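3-dehydroquinate dehydratase (Clostridium difficile, PDB 4H3D) catalyses the cis-dehydration of 3-dehydroquinate to 3-dehydroshikimate through a covalent imine (Schiff-base) intermediate, the third step of the chorismate pathway. Local coordinates at the interface of chains A and B. Coordinates in Å, arbitrary orientation; residue numbers count along the deposited sequence, not the author numbering. Chains: chain A/B, 3-dehydroquinate dehydratase.

The interface of chains A and B. Residues chain A 211-212, 214, 238-239; chain B 222, 253, 256-257.
A:Gly239 gives its backbone N to the carbonyl O of B:Ser256 in a long, bent hydrogen bond (3.3 Å, 142° at the hydrogen). It ties the loop at A:Gly239, next to the poorly ordered A:Pro238, to the C-terminal end of helix 243-256 of B, in the two-fold dimer interface of a type I dehydroquinase, a TIM-barrel enzyme of the class I aldolase type. The rest of the patch sets the 3-10 helix 211-217 of A against that helix end, the B tail and helix 220-223 of B.

The B:Ser256 hydroxyl takes the position between backbone N and carbonyl carbon (chi1 65°), from which OG donates back to the carbonyl O of B:Leu253, one helical turn earlier, at 2.7 Å. The same OG meets water 1, which also contacts the carbonyl O of A:Gly211 at 2.7 Å, a solvent bridge between the hydroxyl and the first turn of the 3-10 helix.

A:Val214 drops both methyls onto this helix end. CG1, anti to its backbone N (chi1 168°), reaches CD2 of B:Leu253 at 3.5 Å, the two side chains running past each other in opposite directions. CG2 lies against CB of B:Ser256 at 3.7 Å.

At A:Gly211, where no side chain intervenes, the CG2 methyl of B:Ile257 comes to 3.4 Å from CA; this isoleucine is poorly ordered, and the contact is correspondingly less certain. Farther along, CD1 of B:Ile222 lies 3.9 Å from CA of A:Met212, approaching it broadside, while CG2 of the same isoleucine is 4.1 Å from CG of the methionine, the isoleucine and methionine side chains crossing at a slant.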
loop_
_atom_site.group_PDB
_atom_site.type_symbol
_atom_site.label_atom_id
_atom_site.label_comp_id
_atom_site.label_asym_id
_atom_site.label_seq_id
_atom_site.Cartn_x
_atom_site.Cartn_y
_atom_site.Cartn_z
ATOM N N GLY A 211 -8.016 -10.275 -2.400
ATOM C CA GLY A 211 -7.462 -9.237 -3.268
ATOM C C GLY A 211 -7.686 -7.840 -2.720
ATOM O O GLY A 211 -6.828 -6.980 -2.828
ATOM N N MET A 212 -8.842 -7.611 -2.111
ATOM C CA MET A 212 -9.152 -6.292 -1.540
ATOM C C MET A 212 -8.193 -5.886 -0.392
ATOM O O MET A 212 -7.906 -4.698 -0.205
ATOM C CB MET A 212 -10.601 -6.295 -1.043
ATOM C CG MET A 212 -11.198 -4.951 -0.785
ATOM S SD MET A 212 -12.972 -5.080 -0.432
ATOM C CE MET A 212 -13.598 -5.709 -1.978
ATOM N N VAL A 214 -4.913 -6.811 0.008
ATOM C CA VAL A 214 -3.489 -6.974 -0.345
ATOM C C VAL A 214 -2.625 -5.808 0.116
ATOM O O VAL A 214 -1.460 -5.993 0.530
ATOM C CB VAL A 214 -3.302 -7.279 -1.858
ATOM C CG1 VAL A 214 -1.827 -7.160 -2.273
ATOM C CG2 VAL A 214 -3.825 -8.679 -2.177
ATOM N N PRO A 238 -5.361 -15.008 -6.430
ATOM C CA PRO A 238 -5.856 -13.694 -5.986
ATOM C C PRO A 238 -5.779 -13.559 -4.464
ATOM O O PRO A 238 -6.101 -14.504 -3.747
ATOM C CB PRO A 238 -7.318 -13.674 -6.469
ATOM C CG PRO A 238 -7.637 -15.082 -6.857
ATOM C CD PRO A 238 -6.351 -15.714 -7.260
ATOM N N GLY A 239 -5.335 -12.404 -3.985
ATOM C CA GLY A 239 -5.186 -12.180 -2.560
ATOM C C GLY A 239 -3.809 -12.573 -2.010
ATOM O O GLY A 239 -3.588 -12.490 -0.801
ATOM N N ILE B 222 -8.214 0.036 -5.390
ATOM C CA ILE B 222 -9.140 -0.455 -4.382
ATOM C C ILE B 222 -9.976 0.658 -3.738
ATOM O O ILE B 222 -11.191 0.534 -3.627
ATOM C CB ILE B 222 -8.398 -1.264 -3.294
ATOM C CG1 ILE B 222 -7.948 -2.619 -3.875
ATOM C CG2 ILE B 222 -9.305 -1.505 -2.080
ATOM C CD1 ILE B 222 -9.105 -3.563 -4.268
ATOM N N LEU B 253 -0.664 -4.876 -7.728
ATOM C CA LEU B 253 -1.993 -4.776 -7.096
ATOM C C LEU B 253 -3.134 -5.028 -8.098
ATOM O O LEU B 253 -4.175 -5.585 -7.728
ATOM C CB LEU B 253 -2.173 -3.424 -6.377
ATOM C CG LEU B 253 -1.250 -3.193 -5.161
ATOM C CD1 LEU B 253 -1.253 -1.719 -4.673
ATOM C CD2 LEU B 253 -1.599 -4.114 -4.025
ATOM N N SER B 256 -3.388 -8.770 -8.330
ATOM C CA SER B 256 -3.838 -9.432 -7.092
ATOM C C SER B 256 -5.380 -9.545 -7.135
ATOM O O SER B 256 -5.958 -10.464 -6.544
ATOM C CB SER B 256 -3.358 -8.693 -5.840
ATOM O OG SER B 256 -3.940 -7.410 -5.737
ATOM N N ILE B 257 -6.018 -8.588 -7.826
ATOM C CA ILE B 257 -7.471 -8.610 -8.127
ATOM C C ILE B 257 -7.914 -7.247 -8.667
ATOM O O ILE B 257 -8.117 -7.083 -9.876
ATOM C CB ILE B 257 -8.368 -8.972 -6.926
ATOM C CG1 ILE B 257 -9.671 -9.611 -7.435
ATOM C CG2 ILE B 257 -8.623 -7.719 -6.054
ATOM C CD1 ILE B 257 -10.507 -10.278 -6.365
HETATM O O HOH W 1 -5.386 -5.516 -4.514
#